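Local coordinates for DUF2442 domain-containing protein (Nitrosomonas europaea, PDB 2AUW) that is of unknown function but may bind DNA, combining an N-terminal alpha-beta domain of the DUF2442 family with a helical C-terminal region, at residues F8-A13 / T25-E30; L32-G37 / D77-W82; E93-W98 / R132-A137; H100-S105 / G140-R145. One frame throughout, in Å; residues are numbered along the deposited sequence.

How the interactions relate
Contacts at different sequence separations, from a local hairpin to helices some 35 residues apart, tie this chain together, in series at first and crossing later. Nearest the N terminus, interaction 1 closes the hairpin of strands 11-16 and 21-26. The chain then enters strand 31-35, and interaction 2 closes a 39-residue loop by laying helix 76-86 on the sheet; the two touch where W26 and E30 meet Y80. Helix 76-86 leads into helix 92-101, and A81 packs on E93 where interactions 2 and 3 adjoin. Interactions 3 and 4 cross, their segments alternating, and both tie helix 92-101 with its exit turn to helix 132-144, enclosing helices 106-113 and 117-124.

Interaction 1: residues F8-A13 / T25-E30; sequences FPKLTA and TWSTGE
L11 and W26 form a non-hydrogen-bonded antiparallel pair, followed by a classic beta bulge in which T12 and A13 both face T25. T25 O accepts from T12 N at 2.7 Å and, less directly, from A13 N at 3.2 Å, both amides lying on the same face of its carbonyl plane; T25 N returns a bond to A13 O. Beyond the pair, K10 is held twice by S27: S27 N donates to K10 O, and K10 N donates to S27 OG at 2.9 Å. L11 has CG anti to its backbone N (chi1 179°), and chi2 of 59° lays CD1 over the W26 ring, 3.8 Å from the six-membered ring's centroid, a CH-pi contact. P9 CB approaches W26 CE3 obliquely, while T28 CG2 meets P9 and the edge of the F8 ring. This end of the hairpin is backed by helix 76-86, with Y80 touching P9 and set edge-to-face with W26, and by strand 31-35, where L32 packs on W26.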
loop_
_atom_site.group_PDB
_atom_site.type_symbol
_atom_site.label_atom_id
_atom_site.label_comp_id
_atom_site.label_asym_id
_atom_site.label_seq_id
_atom_site.Cartn_x
_atom_site.Cartn_y
_atom_site.Cartn_z
ATOM N N PHE B 8 -9.082 5.431 -4.492
ATOM C CA PHE B 8 -8.625 6.391 -3.490
ATOM C C PHE B 8 -9.746 7.391 -3.063
ATOM O O PHE B 8 -10.072 7.478 -1.881
ATOM C CB PHE B 8 -7.314 7.085 -3.941
ATOM C CG PHE B 8 -6.919 8.255 -3.050
ATOM C CD1 PHE B 8 -6.280 8.026 -1.823
ATOM C CD2 PHE B 8 -7.248 9.565 -3.405
ATOM C CE1 PHE B 8 -5.947 9.096 -0.964
ATOM C CE2 PHE B 8 -6.923 10.643 -2.576
ATOM C CZ PHE B 8 -6.259 10.411 -1.343
ATOM N N PRO B 9 -10.387 8.089 -4.015
ATOM C CA PRO B 9 -11.393 9.091 -3.566
ATOM C C PRO B 9 -12.579 8.527 -2.769
ATOM O O PRO B 9 -13.060 7.406 -3.024
ATOM C CB PRO B 9 -11.902 9.696 -4.894
ATOM C CG PRO B 9 -10.834 9.398 -5.873
ATOM C CD PRO B 9 -10.299 8.053 -5.485
ATOM N N LYS B 10 -13.042 9.294 -1.783
ATOM C CA LYS B 10 -14.250 8.943 -1.041
ATOM C C LYS B 10 -15.347 9.897 -1.482
ATOM O O LYS B 10 -15.096 11.074 -1.654
ATOM C CB LYS B 10 -14.045 9.112 0.481
ATOM C CG LYS B 10 -12.997 8.172 1.075
ATOM C CD LYS B 10 -12.471 8.732 2.416
ATOM C CE LYS B 10 -11.106 8.155 2.777
ATOM N NZ LYS B 10 -11.203 6.901 3.589
ATOM N N LEU B 11 -16.533 9.361 -1.704
ATOM C CA LEU B 11 -17.706 10.166 -2.021
ATOM C C LEU B 11 -18.231 10.744 -0.722
ATOM O O LEU B 11 -18.706 10.012 0.152
ATOM C CB LEU B 11 -18.796 9.308 -2.686
ATOM C CG LEU B 11 -20.099 10.021 -3.052
ATOM C CD1 LEU B 11 -19.821 11.194 -4.038
ATOM C CD2 LEU B 11 -21.157 9.074 -3.587
ATOM N N THR B 12 -18.163 12.067 -0.625
ATOM C CA THR B 12 -18.534 12.764 0.610
ATOM C C THR B 12 -19.840 13.544 0.544
ATOM O O THR B 12 -20.339 13.967 1.589
ATOM C CB THR B 12 -17.399 13.715 1.071
ATOM O OG1 THR B 12 -17.167 14.723 0.070
ATOM C CG2 THR B 12 -16.110 12.962 1.264
ATOM N N ALA B 13 -20.400 13.752 -0.662
ATOM C CA ALA B 13 -21.723 14.354 -0.811
ATOM C C ALA B 13 -22.221 14.092 -2.222
ATOM O O ALA B 13 -21.433 14.134 -3.175
ATOM C CB ALA B 13 -21.663 15.892 -0.575
ATOM N N THR B 25 -19.363 15.445 -4.419
ATOM C CA THR B 25 -18.214 16.008 -3.690
ATOM C C THR B 25 -17.385 14.845 -3.135
ATOM O O THR B 25 -17.931 13.849 -2.644
ATOM C CB THR B 25 -18.670 16.934 -2.526
ATOM O OG1 THR B 25 -19.592 17.919 -3.036
ATOM C CG2 THR B 25 -17.469 17.630 -1.910
ATOM N N TRP B 26 -16.080 15.006 -3.199
ATOM C CA TRP B 26 -15.141 13.931 -2.927
ATOM C C TRP B 26 -14.105 14.350 -1.874
ATOM O O TRP B 26 -13.806 15.519 -1.748
ATOM C CB TRP B 26 -14.449 13.502 -4.228
ATOM C CG TRP B 26 -15.468 13.154 -5.321
ATOM C CD1 TRP B 26 -16.088 14.035 -6.172
ATOM C CD2 TRP B 26 -15.997 11.854 -5.623
ATOM N NE1 TRP B 26 -16.974 13.362 -7.002
ATOM C CE2 TRP B 26 -16.943 12.022 -6.681
ATOM C CE3 TRP B 26 -15.764 10.560 -5.115
ATOM C CZ2 TRP B 26 -17.643 10.936 -7.248
ATOM C CZ3 TRP B 26 -16.466 9.466 -5.685
ATOM C CH2 TRP B 26 -17.391 9.674 -6.746
ATOM N N SER B 27 -13.549 13.362 -1.167
ATOM C CA SER B 27 -12.434 13.563 -0.229
ATOM C C SER B 27 -11.159 14.165 -0.840
ATOM O O SER B 27 -10.223 14.539 -0.091
ATOM C CB SER B 27 -12.088 12.223 0.420
ATOM O OG SER B 27 -11.461 11.394 -0.547
ATOM N N THR B 28 -11.103 14.270 -2.171
ATOM C CA THR B 28 -10.004 14.923 -2.884
ATOM C C THR B 28 -10.154 16.442 -2.912
ATOM O O THR B 28 -9.263 17.143 -3.411
ATOM C CB THR B 28 -9.971 14.493 -4.354
ATOM O OG1 THR B 28 -11.272 14.743 -4.898
ATOM C CG2 THR B 28 -9.621 12.972 -4.502
ATOM N N GLY B 29 -11.284 16.928 -2.426
ATOM C CA GLY B 29 -11.663 18.337 -2.564
ATOM C C GLY B 29 -12.500 18.631 -3.812
ATOM O O GLY B 29 -13.204 19.644 -3.850
ATOM N N GLU B 30 -12.493 17.714 -4.792
ATOM C CA GLU B 30 -13.201 17.935 -6.062
ATOM C C GLU B 30 -14.707 17.972 -5.901
ATOM O O GLU B 30 -15.288 17.232 -5.114
ATOM C CB GLU B 30 -12.819 16.880 -7.120
ATOM C CG GLU B 30 -11.387 16.884 -7.528
ATOM C CD GLU B 30 -11.045 15.577 -8.225
ATOM O OE1 GLU B 30 -11.152 14.518 -7.573
ATOM O OE2 GLU B 30 -10.759 15.625 -9.424
HETATM O O HOH W 1 -9.790 9.664 0.015
HETATM O O HOH W 2 -14.915 16.192 0.890
HETATM O O HOH W 3 -22.104 17.258 -3.907
#

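Interaction 2: residues L32-G37 / D77-W82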
loop_
_atom_site.group_PDB
_atom_site.type_symbol
_atom_site.label_atom_id
_atom_site.label_comp_id
_atom_site.label_asym_id
_atom_site.label_seq_id
_atom_site.Cartn_x
_atom_site.Cartn_y
_atom_site.Cartn_z
ATOM N N LEU B 32 -17.686 17.637 -8.606
ATOM C CA LEU B 32 -17.815 17.236 -10.020
ATOM C C LEU B 32 -19.275 16.975 -10.325
ATOM O O LEU B 32 -19.974 16.326 -9.563
ATOM C CB LEU B 32 -17.018 15.947 -10.298
ATOM C CG LEU B 32 -15.558 15.883 -9.858
ATOM C CD1 LEU B 32 -15.030 14.476 -10.077
ATOM C CD2 LEU B 32 -14.758 16.882 -10.647
ATOM N N GLU B 33 -19.725 17.455 -11.466
ATOM C CA GLU B 33 -21.080 17.178 -11.901
ATOM C C GLU B 33 -21.045 16.074 -12.954
ATOM O O GLU B 33 -20.056 15.883 -13.660
ATOM C CB GLU B 33 -21.769 18.442 -12.451
ATOM C CG GLU B 33 -22.009 19.556 -11.364
ATOM C CD GLU B 33 -22.696 20.823 -11.902
ATOM O OE1 GLU B 33 -23.198 20.820 -13.050
ATOM O OE2 GLU B 33 -22.741 21.829 -11.146
ATOM N N VAL B 34 -22.155 15.363 -13.058
ATOM C CA VAL B 34 -22.182 14.207 -13.957
ATOM C C VAL B 34 -23.625 13.912 -14.349
ATOM O O VAL B 34 -24.535 13.922 -13.494
ATOM C CB VAL B 34 -21.558 12.971 -13.259
ATOM C CG1 VAL B 34 -22.337 12.597 -12.008
ATOM C CG2 VAL B 34 -21.432 11.751 -14.256
ATOM N N ASP B 35 -23.825 13.618 -15.628
ATOM C CA ASP B 35 -25.153 13.232 -16.120
ATOM C C ASP B 35 -25.268 11.719 -16.045
ATOM O O ASP B 35 -24.345 10.988 -16.465
ATOM C CB ASP B 35 -25.322 13.702 -17.561
ATOM C CG ASP B 35 -26.774 13.716 -18.003
ATOM O OD1 ASP B 35 -27.387 12.650 -18.106
ATOM O OD2 ASP B 35 -27.296 14.811 -18.237
ATOM N N VAL B 36 -26.378 11.241 -15.489
ATOM C CA VAL B 36 -26.641 9.802 -15.420
ATOM C C VAL B 36 -27.901 9.404 -16.215
ATOM O O VAL B 36 -28.350 8.286 -16.096
ATOM C CB VAL B 36 -26.743 9.246 -13.971
ATOM C CG1 VAL B 36 -25.382 9.306 -13.273
ATOM C CG2 VAL B 36 -27.829 10.016 -13.150
ATOM N N GLY B 37 -28.456 10.339 -16.977
ATOM C CA GLY B 37 -29.716 10.123 -17.719
ATOM C C GLY B 37 -29.611 8.997 -18.741
ATOM O O GLY B 37 -30.501 8.149 -18.841
ATOM N N ASP B 77 -16.983 4.550 -7.656
ATOM C CA ASP B 77 -15.833 4.569 -8.552
ATOM C C ASP B 77 -16.272 4.780 -10.006
ATOM O O ASP B 77 -15.614 5.518 -10.754
ATOM C CB ASP B 77 -14.944 3.316 -8.384
ATOM C CG ASP B 77 -15.711 1.989 -8.578
ATOM O OD1 ASP B 77 -16.874 1.872 -8.142
ATOM O OD2 ASP B 77 -15.144 1.071 -9.204
ATOM N N ASN B 78 -17.338 4.090 -10.423
ATOM C CA ASN B 78 -17.879 4.301 -11.779
ATOM C C ASN B 78 -18.394 5.727 -11.929
ATOM O O ASN B 78 -18.153 6.370 -12.932
ATOM C CB ASN B 78 -19.009 3.304 -12.079
ATOM C CG ASN B 78 -18.594 1.873 -11.805
ATOM O OD1 ASN B 78 -17.536 1.427 -12.234
ATOM N ND2 ASN B 78 -19.393 1.176 -11.023
ATOM N N VAL B 79 -19.113 6.224 -10.921
ATOM C CA VAL B 79 -19.645 7.609 -11.012
ATOM C C VAL B 79 -18.525 8.623 -11.172
ATOM O O VAL B 79 -18.595 9.519 -12.008
ATOM C CB VAL B 79 -20.556 7.987 -9.828
ATOM C CG1 VAL B 79 -20.904 9.488 -9.927
ATOM C CG2 VAL B 79 -21.838 7.136 -9.878
ATOM N N TYR B 80 -17.456 8.443 -10.381
ATOM C CA TYR B 80 -16.268 9.294 -10.523
ATOM C C TYR B 80 -15.698 9.258 -11.959
ATOM O O TYR B 80 -15.454 10.309 -12.587
ATOM C CB TYR B 80 -15.232 8.859 -9.468
ATOM C CG TYR B 80 -14.074 9.776 -9.307
ATOM C CD1 TYR B 80 -14.137 10.867 -8.408
ATOM C CD2 TYR B 80 -12.897 9.559 -10.006
ATOM C CE1 TYR B 80 -13.054 11.709 -8.233
ATOM C CE2 TYR B 80 -11.809 10.415 -9.853
ATOM C CZ TYR B 80 -11.903 11.486 -8.960
ATOM O OH TYR B 80 -10.801 12.286 -8.822
ATOM N N ALA B 81 -15.485 8.043 -12.480
ATOM C CA ALA B 81 -15.009 7.862 -13.866
ATOM C C ALA B 81 -15.892 8.577 -14.903
ATOM O O ALA B 81 -15.363 9.236 -15.823
ATOM C CB ALA B 81 -14.917 6.384 -14.207
ATOM N N TRP B 82 -17.208 8.448 -14.755
ATOM C CA TRP B 82 -18.151 9.072 -15.722
ATOM C C TRP B 82 -18.050 10.578 -15.643
ATOM O O TRP B 82 -18.131 11.263 -16.667
ATOM C CB TRP B 82 -19.600 8.676 -15.449
ATOM C CG TRP B 82 -19.831 7.211 -15.412
ATOM C CD1 TRP B 82 -19.022 6.256 -15.952
ATOM C CD2 TRP B 82 -20.928 6.523 -14.813
ATOM N NE1 TRP B 82 -19.535 5.008 -15.710
ATOM C CE2 TRP B 82 -20.702 5.139 -15.012
ATOM C CE3 TRP B 82 -22.080 6.930 -14.114
ATOM C CZ2 TRP B 82 -21.581 4.163 -14.536
ATOM C CZ3 TRP B 82 -22.956 5.963 -13.662
ATOM C CH2 TRP B 82 -22.687 4.582 -13.866
#
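V34 lies at the middle of a wholly apolar contact in which strand 32-35 crosses helix 77-82 at 94°, the two axes 8.5 Å apart. Its CA-CB bond aims at the helix, and the side chain forks there into two branches with different partners. CG2, anti to the backbone N, reaches W82 and lies 3.8 Å from W82 CB, at the root of the indole. CG1, turned between the backbone N and the carbonyl carbon (chi1 61°), meets V79 CG1 at 4.0 Å, the two valines crossing at about a right angle. V34 thus straddles two residues that lie three apart on the helix.

The flanking residues extend the seam both ways. L32 sends CD1 obliquely to Y80, 3.9 Å from CE1; the tyrosine starts away from the strand, but its ring returns to meet the leucine, and its hydroxyl is bonded to E30. At the other end V36 CG1 touches the edge of the W82 ring near CZ3, at 4.1 Å. Around V36 the backbone turns: D35 OD1, in the one of two D35 conformers described, accepts from G37 N in an Asx turn as the chain enters helix 37-42.

L32 and V34, two apart in the strand, present the same side to the helix, as expected of an alpha-beta layer packing in which a helix covers one face of an antiparallel sheet.

Interaction 3: residues E93-W98 / R132-A137; sequences EMFGDW and RTIWLA
W135 is the large bump of this contact, its indole pushed into a hollow on helix 93-98 walled by M94, F95 and W98. The segment axes run 25° from parallel and come no closer than 11.2 Å, a wide spacing that the long tryptophan bridges. CG of W135 is anti to its backbone N (chi1 -174°), and chi2 of -117° turns the indole so that its six-membered ring leads. CH2 and CZ3 come up against the backbone of M94, CH2 lying 3.3 Å from M94 O, and CZ3 meets W98 CB at 3.7 Å. That methylene sits at the indole's edge, near its plane, while F95 CA bounds the hollow from an oblique direction.

M94, modelled as selenomethionine, closes the hollow over one face. Its chain bends at the selenium, bringing the methyl CE above the pyrrole part of W135, 3.8 Å from the centroid of the five-membered ring, in a CH-pi contact. A smaller bump accompanies the large one: I134 CG2 rests obliquely against F95 CE1 at 4.1 Å. The two tryptophan ring systems stand steeply to each other.

Carbon surfaces, aromatic faces and a selenomethionine methyl do nearly all the joining, with polar bonding between the segments absent; the contact therefore depends on close fit and on burial of apolar surface, not on directional bonds.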
loop_
_atom_site.group_PDB
_atom_site.type_symbol
_atom_site.label_atom_id
_atom_site.label_comp_id
_atom_site.label_asym_id
_atom_site.label_seq_id
_atom_site.Cartn_x
_atom_site.Cartn_y
_atom_site.Cartn_z
ATOM N N GLU B 93 -10.625 4.411 -15.009
ATOM C CA GLU B 93 -11.208 3.239 -15.706
ATOM C C GLU B 93 -10.686 3.065 -17.116
ATOM O O GLU B 93 -10.377 1.952 -17.513
ATOM C CB GLU B 93 -12.737 3.285 -15.707
ATOM C CG GLU B 93 -13.317 3.090 -14.328
ATOM C CD GLU B 93 -14.829 2.952 -14.317
ATOM O OE1 GLU B 93 -15.483 3.086 -15.359
ATOM O OE2 GLU B 93 -15.366 2.717 -13.240
HETATM N N MSE B 94 -10.550 4.154 -17.862
HETATM C CA MSE B 94 -9.932 4.099 -19.193
HETATM C C MSE B 94 -8.513 3.535 -19.086
HETATM O O MSE B 94 -8.097 2.671 -19.872
HETATM C CB MSE B 94 -9.928 5.503 -19.833
HETATM C CG MSE B 94 -11.290 5.926 -20.367
HETATM SE SE MSE B 94 -11.331 7.814 -20.756
HETATM C CE MSE B 94 -10.015 7.872 -22.204
ATOM N N PHE B 95 -7.787 3.997 -18.073
ATOM C CA PHE B 95 -6.419 3.569 -17.812
ATOM C C PHE B 95 -6.373 2.096 -17.378
ATOM O O PHE B 95 -5.556 1.309 -17.891
ATOM C CB PHE B 95 -5.784 4.473 -16.736
ATOM C CG PHE B 95 -4.311 4.219 -16.510
ATOM C CD1 PHE B 95 -3.356 4.744 -17.397
ATOM C CD2 PHE B 95 -3.876 3.461 -15.419
ATOM C CE1 PHE B 95 -1.979 4.529 -17.224
ATOM C CE2 PHE B 95 -2.490 3.227 -15.215
ATOM C CZ PHE B 95 -1.537 3.777 -16.126
ATOM N N GLY B 96 -7.230 1.729 -16.436
ATOM C CA GLY B 96 -7.354 0.325 -15.998
ATOM C C GLY B 96 -7.778 -0.625 -17.118
ATOM O O GLY B 96 -7.255 -1.743 -17.217
ATOM N N ASP B 97 -8.688 -0.181 -17.978
ATOM C CA ASP B 97 -9.106 -0.950 -19.164
ATOM C C ASP B 97 -7.927 -1.172 -20.120
ATOM O O ASP B 97 -7.751 -2.274 -20.643
ATOM C CB ASP B 97 -10.220 -0.225 -19.918
ATOM C CG ASP B 97 -11.576 -0.298 -19.210
ATOM O OD1 ASP B 97 -11.702 -0.970 -18.166
ATOM O OD2 ASP B 97 -12.521 0.328 -19.719
ATOM N N TRP B 98 -7.114 -0.129 -20.335
ATOM C CA TRP B 98 -5.889 -0.256 -21.123
ATOM C C TRP B 98 -4.916 -1.287 -20.550
ATOM O O TRP B 98 -4.355 -2.083 -21.299
ATOM C CB TRP B 98 -5.210 1.116 -21.321
ATOM C CG TRP B 98 -3.824 1.050 -21.887
ATOM C CD1 TRP B 98 -3.465 0.974 -23.206
ATOM C CD2 TRP B 98 -2.602 1.110 -21.139
ATOM N NE1 TRP B 98 -2.085 0.945 -23.318
ATOM C CE2 TRP B 98 -1.538 1.034 -22.064
ATOM C CE3 TRP B 98 -2.309 1.217 -19.764
ATOM C CZ2 TRP B 98 -0.199 1.060 -21.667
ATOM C CZ3 TRP B 98 -0.963 1.231 -19.362
ATOM C CH2 TRP B 98 0.065 1.141 -20.317
ATOM N N ARG B 132 -3.291 14.190 -20.080
ATOM C CA ARG B 132 -3.476 13.899 -21.508
ATOM C C ARG B 132 -2.239 13.194 -22.105
ATOM O O ARG B 132 -2.375 12.208 -22.808
ATOM C CB ARG B 132 -3.815 15.214 -22.247
ATOM C CG ARG B 132 -3.630 15.206 -23.772
ATOM C CD ARG B 132 -3.928 16.584 -24.386
ATOM N NE ARG B 132 -3.870 16.466 -25.837
ATOM C CZ ARG B 132 -4.923 16.319 -26.628
ATOM N NH1 ARG B 132 -6.160 16.306 -26.122
ATOM N NH2 ARG B 132 -4.738 16.193 -27.939
ATOM N N THR B 133 -1.041 13.684 -21.791
ATOM C CA THR B 133 0.212 13.097 -22.314
ATOM C C THR B 133 0.332 11.569 -22.008
ATOM O O THR B 133 0.765 10.774 -22.851
ATOM C CB THR B 133 1.436 13.825 -21.732
ATOM O OG1 THR B 133 1.210 15.254 -21.724
ATOM C CG2 THR B 133 2.654 13.508 -22.540
ATOM N N ILE B 134 -0.071 11.175 -20.801
ATOM C CA ILE B 134 0.015 9.774 -20.369
ATOM C C ILE B 134 -0.964 8.928 -21.166
ATOM O O ILE B 134 -0.593 7.868 -21.682
ATOM C CB ILE B 134 -0.215 9.638 -18.824
ATOM C CG1 ILE B 134 1.027 10.138 -18.063
ATOM C CG2 ILE B 134 -0.565 8.168 -18.419
ATOM C CD1 ILE B 134 2.310 9.344 -18.404
ATOM N N TRP B 135 -2.216 9.388 -21.288
ATOM C CA TRP B 135 -3.185 8.642 -22.090
ATOM C C TRP B 135 -2.791 8.501 -23.573
ATOM O O TRP B 135 -2.919 7.427 -24.158
ATOM C CB TRP B 135 -4.606 9.191 -21.919
ATOM C CG TRP B 135 -5.616 8.338 -22.625
ATOM C CD1 TRP B 135 -6.424 8.708 -23.672
ATOM C CD2 TRP B 135 -5.879 6.948 -22.385
ATOM N NE1 TRP B 135 -7.173 7.632 -24.086
ATOM C CE2 TRP B 135 -6.877 6.549 -23.302
ATOM C CE3 TRP B 135 -5.387 6.007 -21.461
ATOM C CZ2 TRP B 135 -7.391 5.251 -23.333
ATOM C CZ3 TRP B 135 -5.895 4.701 -21.501
ATOM C CH2 TRP B 135 -6.901 4.346 -22.428
ATOM N N LEU B 136 -2.280 9.572 -24.173
ATOM C CA LEU B 136 -1.751 9.474 -25.527
ATOM C C LEU B 136 -0.627 8.419 -25.597
ATOM O O LEU B 136 -0.570 7.631 -26.547
ATOM C CB LEU B 136 -1.262 10.851 -25.994
ATOM C CG LEU B 136 -2.334 11.929 -26.259
ATOM C CD1 LEU B 136 -1.636 13.248 -26.557
ATOM C CD2 LEU B 136 -3.217 11.546 -27.441
ATOM N N ALA B 137 0.237 8.387 -24.577
ATOM C CA ALA B 137 1.287 7.369 -24.480
ATOM C C ALA B 137 0.723 5.959 -24.408
ATOM O O ALA B 137 1.265 5.074 -25.080
ATOM C CB ALA B 137 2.235 7.614 -23.289
#

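Interaction 4: residues H100-S105 / G140-R145; sequences HRNNLS and GWEATR
R101 and E142 make the ionic part of this contact, a side-on, two-nitrogen salt bridge. R101 NE donates to E142 OE2 at 2.7 Å and 171°, and R101 NH1 donates to E142 OE1 at 2.9 Å; both oxygens lie close to the guanidinium plane, while NH1 meets its oxygen from above the carboxylate plane. An uncharged donor, N102 ND2, bonds to the same OE2 at 2.8 Å, on the same face of the carboxylate as R101 NE, and W98 O is its second partner. Van der Waals packing centres on W141: N102 CG sits at the edge of its ring, 3.5 Å from CZ3, with amide and indole nearly perpendicular, and in an apolar touch L104 CD2 meets CH2 tip to tip at 3.8 Å. The contact joins the Schellman-capped C-terminal end of helix 92-101 to the last turn of helix 132-144, with helix 106-113 alongside, its A109 touching L104 and its A112 touching W141.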
loop_
_atom_site.group_PDB
_atom_site.type_symbol
_atom_site.label_atom_id
_atom_site.label_comp_id
_atom_site.label_asym_id
_atom_site.label_seq_id
_atom_site.Cartn_x
_atom_site.Cartn_y
_atom_site.Cartn_z
ATOM N N HIS B 100 -5.797 -3.838 -18.464
ATOM C CA HIS B 100 -6.503 -5.107 -18.554
ATOM C C HIS B 100 -6.440 -5.723 -19.958
ATOM O O HIS B 100 -6.001 -6.876 -20.122
ATOM C CB HIS B 100 -7.950 -5.002 -18.056
ATOM C CG HIS B 100 -8.584 -6.346 -17.844
ATOM N ND1 HIS B 100 -9.457 -6.910 -18.751
ATOM C CD2 HIS B 100 -8.413 -7.268 -16.865
ATOM C CE1 HIS B 100 -9.823 -8.109 -18.323
ATOM N NE2 HIS B 100 -9.196 -8.354 -17.186
ATOM N N ARG B 101 -6.830 -4.959 -20.968
ATOM C CA ARG B 101 -6.909 -5.496 -22.322
ATOM C C ARG B 101 -5.521 -5.809 -22.883
ATOM O O ARG B 101 -5.393 -6.539 -23.881
ATOM C CB ARG B 101 -7.666 -4.553 -23.248
ATOM C CG ARG B 101 -6.995 -3.197 -23.484
ATOM C CD ARG B 101 -7.896 -2.331 -24.339
ATOM N NE ARG B 101 -7.260 -1.082 -24.737
ATOM C CZ ARG B 101 -7.724 0.121 -24.439
ATOM N NH1 ARG B 101 -7.073 1.192 -24.846
ATOM N NH2 ARG B 101 -8.843 0.249 -23.752
ATOM N N ASN B 102 -4.483 -5.257 -22.258
ATOM C CA ASN B 102 -3.122 -5.593 -22.651
ATOM C C ASN B 102 -2.402 -6.514 -21.702
ATOM O O ASN B 102 -1.198 -6.720 -21.837
ATOM C CB ASN B 102 -2.304 -4.334 -22.926
ATOM C CG ASN B 102 -2.804 -3.608 -24.123
ATOM O OD1 ASN B 102 -2.664 -4.085 -25.241
ATOM N ND2 ASN B 102 -3.430 -2.469 -23.906
ATOM N N ASN B 103 -3.147 -7.082 -20.752
ATOM C CA ASN B 103 -2.616 -7.965 -19.703
ATOM C C ASN B 103 -1.401 -7.442 -18.936
ATOM O O ASN B 103 -0.481 -8.199 -18.580
ATOM C CB ASN B 103 -2.346 -9.374 -20.257
ATOM C CG ASN B 103 -3.484 -10.303 -20.002
ATOM O OD1 ASN B 103 -4.282 -10.588 -20.891
ATOM N ND2 ASN B 103 -3.595 -10.761 -18.767
ATOM N N LEU B 104 -1.416 -6.140 -18.675
ATOM C CA LEU B 104 -0.298 -5.455 -18.028
ATOM C C LEU B 104 -0.430 -5.481 -16.517
ATOM O O LEU B 104 -1.537 -5.400 -16.001
ATOM C CB LEU B 104 -0.228 -3.989 -18.499
ATOM C CG LEU B 104 -0.050 -3.727 -19.999
ATOM C CD1 LEU B 104 0.190 -2.254 -20.260
ATOM C CD2 LEU B 104 1.079 -4.530 -20.572
ATOM N N SER B 105 0.703 -5.608 -15.823
ATOM C CA SER B 105 0.807 -5.408 -14.379
ATOM C C SER B 105 1.386 -4.011 -14.105
ATOM O O SER B 105 1.732 -3.297 -15.051
ATOM C CB SER B 105 1.775 -6.440 -13.780
ATOM O OG SER B 105 3.108 -6.217 -14.222
ATOM N N GLY B 140 -0.380 5.205 -27.944
ATOM C CA GLY B 140 0.792 5.042 -28.795
ATOM C C GLY B 140 1.497 3.722 -28.578
ATOM O O GLY B 140 1.927 3.076 -29.541
ATOM N N TRP B 141 1.623 3.320 -27.314
ATOM C CA TRP B 141 2.205 2.027 -27.007
ATOM C C TRP B 141 1.347 0.910 -27.611
ATOM O O TRP B 141 1.869 -0.044 -28.187
ATOM C CB TRP B 141 2.358 1.836 -25.504
ATOM C CG TRP B 141 2.948 0.498 -25.143
ATOM C CD1 TRP B 141 4.274 0.186 -25.010
ATOM C CD2 TRP B 141 2.217 -0.701 -24.854
ATOM N NE1 TRP B 141 4.416 -1.151 -24.682
ATOM C CE2 TRP B 141 3.168 -1.714 -24.568
ATOM C CE3 TRP B 141 0.844 -1.022 -24.826
ATOM C CZ2 TRP B 141 2.791 -3.031 -24.233
ATOM C CZ3 TRP B 141 0.469 -2.331 -24.502
ATOM C CH2 TRP B 141 1.453 -3.324 -24.209
ATOM N N GLU B 142 0.033 1.031 -27.485
ATOM C CA GLU B 142 -0.887 0.043 -28.082
ATOM C C GLU B 142 -0.772 -0.054 -29.594
ATOM O O GLU B 142 -0.958 -1.131 -30.164
ATOM C CB GLU B 142 -2.332 0.371 -27.727
ATOM C CG GLU B 142 -2.812 -0.302 -26.493
ATOM C CD GLU B 142 -4.318 -0.298 -26.394
ATOM O OE1 GLU B 142 -4.941 0.726 -26.733
ATOM O OE2 GLU B 142 -4.871 -1.317 -25.948
ATOM N N ALA B 143 -0.470 1.068 -30.239
ATOM C CA ALA B 143 -0.381 1.146 -31.695
ATOM C C ALA B 143 0.900 0.548 -32.255
ATOM O O ALA B 143 0.959 0.188 -33.423
ATOM C CB ALA B 143 -0.502 2.580 -32.150
ATOM N N THR B 144 1.929 0.461 -31.420
ATOM C CA THR B 144 3.258 0.037 -31.857
ATOM C C THR B 144 3.631 -1.277 -31.171
ATOM O O THR B 144 4.365 -2.079 -31.740
ATOM C CB THR B 144 4.317 1.082 -31.478
ATOM O OG1 THR B 144 4.191 1.378 -30.080
ATOM C CG2 THR B 144 4.118 2.362 -32.285
ATOM N N ARG B 145 3.126 -1.464 -29.945
ATOM C CA ARG B 145 3.474 -2.583 -29.060
ATOM C C ARG B 145 4.904 -3.078 -29.309
ATOM O O ARG B 145 5.107 -4.174 -29.846
ATOM C CB ARG B 145 2.441 -3.717 -29.180
ATOM C CG ARG B 145 1.175 -3.481 -28.365
ATOM C CD ARG B 145 0.499 -4.811 -28.045
ATOM N NE ARG B 145 -0.824 -4.658 -27.442
ATOM C CZ ARG B 145 -1.945 -4.392 -28.123
ATOM N NH1 ARG B 145 -1.922 -4.220 -29.443
ATOM N NH2 ARG B 145 -3.095 -4.286 -27.478
#